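Local coordinates for protein methyl-coenzyme M reductase subunit beta (Methanosarcina barkeri, PDB 1E6Y) that catalyses, as part of the methyl-coenzyme M reductase complex with coenzyme F430, the final step of methanogenesis, releasing methane from methyl-coenzyme M with coenzyme B as reductant, at residues Ser267-Ala272 and Lys337-Pro342. Residues are numbered along the deposited sequence; the frame is centred on the assembly and turned at random.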
ATOM      1  N   SER E 267     -34.328  14.797 -28.589  1.00 14.57           N
ATOM      2  CA  SER E 267     -33.426  14.887 -29.735  1.00 14.08           C
ATOM      3  C   SER E 267     -32.754  13.552 -30.033  1.00 13.50           C
ATOM      4  O   SER E 267     -32.673  13.137 -31.190  1.00 13.68           O
ATOM      5  CB  SER E 267     -32.348  15.940 -29.477  1.00 14.10           C
ATOM      6  OG  SER E 267     -32.906  17.237 -29.422  1.00 14.31           O
ATOM      7  N   VAL E 268     -32.254  12.899 -28.986  1.00 13.36           N
ATOM      8  CA  VAL E 268     -31.512  11.651 -29.135  1.00 12.93           C
ATOM      9  C   VAL E 268     -32.411  10.530 -29.648  1.00 13.21           C
ATOM     10  O   VAL E 268     -32.042   9.815 -30.581  1.00 13.47           O
ATOM     11  CB  VAL E 268     -30.852  11.224 -27.792  1.00 12.85           C
ATOM     12  CG1 VAL E 268     -30.295   9.803 -27.889  1.00 13.77           C
ATOM     13  CG2 VAL E 268     -29.734  12.194 -27.437  1.00 13.22           C
ATOM     14  N   VAL E 269     -33.610  10.415 -29.082  1.00 13.29           N
ATOM     15  CA  VAL E 269     -34.529   9.356 -29.484  1.00 13.03           C
ATOM     16  C   VAL E 269     -35.073   9.593 -30.896  1.00 13.32           C
ATOM     17  O   VAL E 269     -35.079   8.677 -31.720  1.00 12.80           O
ATOM     18  CB  VAL E 269     -35.705   9.215 -28.485  1.00 13.37           C
ATOM     19  CG1 VAL E 269     -36.612   8.062 -28.897  1.00 13.41           C
ATOM     20  CG2 VAL E 269     -35.169   8.973 -27.080  1.00 12.62           C
ATOM     21  N   ARG E 270     -35.425  10.842 -31.199  1.00 14.01           N
ATOM     22  CA  ARG E 270     -35.946  11.206 -32.516  1.00 14.92           C
ATOM     23  C   ARG E 270     -34.930  10.846 -33.598  1.00 14.89           C
ATOM     24  O   ARG E 270     -35.220  10.109 -34.533  1.00 14.35           O
ATOM     25  CB  ARG E 270     -36.248  12.703 -32.602  1.00 15.81           C
ATOM     26  CG  ARG E 270     -36.808  13.117 -33.962  1.00 17.93           C
ATOM     27  CD  ARG E 270     -36.930  14.608 -34.125  1.00 19.40           C
ATOM     28  NE  ARG E 270     -35.693  15.369 -34.226  1.00 21.02           N
ATOM     29  CZ  ARG E 270     -35.230  16.217 -33.312  1.00 21.64           C
ATOM     30  NH1 ARG E 270     -35.930  16.415 -32.203  1.00 21.97           N
ATOM     31  NH2 ARG E 270     -34.093  16.874 -33.504  1.00 21.79           N
ATOM     32  N   ARG E 271     -33.692  11.314 -33.384  1.00 14.63           N
ATOM     33  CA  ARG E 271     -32.627  11.024 -34.352  1.00 15.15           C
ATOM     34  C   ARG E 271     -32.264   9.570 -34.491  1.00 14.98           C
ATOM     35  O   ARG E 271     -31.985   9.067 -35.592  1.00 15.05           O
ATOM     36  CB  ARG E 271     -31.396  11.865 -33.974  1.00 15.78           C
ATOM     37  CG  ARG E 271     -31.661  13.352 -34.221  1.00 17.45           C
ATOM     38  CD  ARG E 271     -30.621  14.186 -33.517  1.00 18.20           C
ATOM     39  NE  ARG E 271     -30.698  15.625 -33.640  1.00 18.31           N
ATOM     40  CZ  ARG E 271     -30.334  16.374 -34.671  1.00 18.97           C
ATOM     41  NH1 ARG E 271     -30.419  17.693 -34.663  1.00 19.37           N
ATOM     42  NH2 ARG E 271     -29.863  15.779 -35.766  1.00 19.43           N
ATOM     43  N   ALA E 272     -32.313   8.838 -33.380  1.00 14.37           N
ATOM     44  CA  ALA E 272     -32.037   7.403 -33.408  1.00 14.44           C
ATOM     45  C   ALA E 272     -33.097   6.645 -34.208  1.00 14.70           C
ATOM     46  O   ALA E 272     -32.782   5.688 -34.915  1.00 14.90           O
ATOM     47  CB  ALA E 272     -31.956   6.851 -31.991  1.00 14.57           C
ATOM     48  N   LYS E 337     -36.096   5.074 -19.287  1.00 10.42           N
ATOM     49  CA  LYS E 337     -37.518   5.155 -18.961  1.00 10.91           C
ATOM     50  C   LYS E 337     -38.349   5.652 -20.138  1.00 11.00           C
ATOM     51  O   LYS E 337     -39.513   5.279 -20.287  1.00 11.03           O
ATOM     52  CB  LYS E 337     -37.725   6.047 -17.737  1.00 11.42           C
ATOM     53  CG  LYS E 337     -37.394   5.333 -16.438  1.00 11.97           C
ATOM     54  CD  LYS E 337     -37.290   6.274 -15.260  1.00 12.79           C
ATOM     55  CE  LYS E 337     -37.169   5.485 -13.961  1.00 13.00           C
ATOM     56  NZ  LYS E 337     -36.005   4.545 -13.962  1.00 12.55           N
ATOM     57  N   GLU E 338     -37.694   6.377 -21.041  1.00 10.59           N
ATOM     58  CA  GLU E 338     -38.334   6.874 -22.253  1.00 11.08           C
ATOM     59  C   GLU E 338     -38.459   5.802 -23.337  1.00 11.74           C
ATOM     60  O   GLU E 338     -39.439   5.787 -24.083  1.00 11.54           O
ATOM     61  CB  GLU E 338     -37.553   8.079 -22.795  1.00 10.93           C
ATOM     62  CG  GLU E 338     -38.108   8.681 -24.085  1.00 11.28           C
ATOM     63  CD  GLU E 338     -39.543   9.164 -23.947  1.00 12.01           C
ATOM     64  OE1 GLU E 338     -40.356   8.862 -24.842  1.00 12.64           O
ATOM     65  OE2 GLU E 338     -39.857   9.858 -22.958  1.00 11.75           O
ATOM     66  N   THR E 339     -37.497   4.883 -23.391  1.00 11.60           N
ATOM     67  CA  THR E 339     -37.352   3.981 -24.534  1.00 11.64           C
ATOM     68  C   THR E 339     -37.483   2.492 -24.211  1.00 11.38           C
ATOM     69  O   THR E 339     -37.784   1.690 -25.096  1.00 11.96           O
ATOM     70  CB  THR E 339     -35.991   4.181 -25.247  1.00 11.93           C
ATOM     71  OG1 THR E 339     -34.924   3.922 -24.325  1.00 11.58           O
ATOM     72  CG2 THR E 339     -35.868   5.593 -25.787  1.00 12.89           C
ATOM     73  N   GLY E 340     -37.135   2.110 -22.987  1.00 10.95           N
ATOM     74  CA  GLY E 340     -37.027   0.697 -22.657  1.00 11.20           C
ATOM     75  C   GLY E 340     -35.719   0.095 -23.146  1.00 10.87           C
ATOM     76  O   GLY E 340     -35.560  -1.125 -23.186  1.00 10.43           O
ATOM     77  N   LEU E 341     -34.781   0.959 -23.523  1.00 11.01           N
ATOM     78  CA  LEU E 341     -33.456   0.538 -23.970  1.00 10.91           C
ATOM     79  C   LEU E 341     -32.437   0.875 -22.891  1.00 10.59           C
ATOM     80  O   LEU E 341     -32.626   1.828 -22.135  1.00 11.16           O
ATOM     81  CB  LEU E 341     -33.082   1.270 -25.260  1.00 11.79           C
ATOM     82  CG  LEU E 341     -33.929   0.962 -26.492  1.00 12.48           C
ATOM     83  CD1 LEU E 341     -33.644   1.987 -27.572  1.00 14.37           C
ATOM     84  CD2 LEU E 341     -33.622  -0.437 -26.982  1.00 13.36           C
ATOM     85  N   PRO E 342     -31.322   0.125 -22.832  1.00 11.02           N
ATOM     86  CA  PRO E 342     -30.261   0.429 -21.866  1.00 10.63           C
ATOM     87  C   PRO E 342     -29.549   1.745 -22.163  1.00 10.70           C
ATOM     88  O   PRO E 342     -29.370   2.121 -23.325  1.00 10.79           O
ATOM     89  CB  PRO E 342     -29.317  -0.768 -21.988  1.00 11.68           C
ATOM     90  CG  PRO E 342     -29.525  -1.248 -23.382  1.00 12.32           C
ATOM     91  CD  PRO E 342     -31.000  -1.072 -23.626  1.00 10.47           C
TER
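The hydroxyl of Thr339, whose methyl rests on Val269, is held twice: OG1 accepts from Leu341 N at 3.1 Å with an N-H...O angle of 152°, an ST turn, and it donates to the carbonyl O of Leu335, one helical turn back. With chi1 at 60°, OG1 sits between the backbone N and the carbonyl carbon, and CG2 is left anti to the carbonyl carbon, facing helix 261-274. There CG2 meets both branches of Val269, with Val269 CG2 at 3.7 Å and Val269 CG1 at 4.0 Å, so a single methyl sits against a forked pair as the two side chains overlap side by side, running in opposite senses. Glu338 adds the flank of its chain: its CG comes within 4.2 Å of Val269 CG2, while its carboxylate belongs to the subunit interface, where OE1 is hydrogen-bonded to Tyr2 OH and OE2 accepts from Tyr6 N, both of the gamma subunit; the same Tyr2 packs on Val269. The contact is small, burying 92 Å² in all, and what meets across it is carbon on carbon; the CA atoms of Val269 and Thr339 stay 7.8 Å apart. Just beyond Thr339 the helix ends, and Gly340, with a positive phi of 79°, takes the backbone out of helical geometry.

Helix 261-274 thus packs against the C-terminal end of helix 323-339 within the helical C-terminal part of the beta subunit, away from the coenzyme sites. On the first helix, Ser267 and Arg271 lean on helix 247-255, where Glu254 forms salt bridges with both Arg270 and Arg271. Ala272 and Leu341 both touch Ile278 of strand 278-283 and Trp299 of helix 296-318.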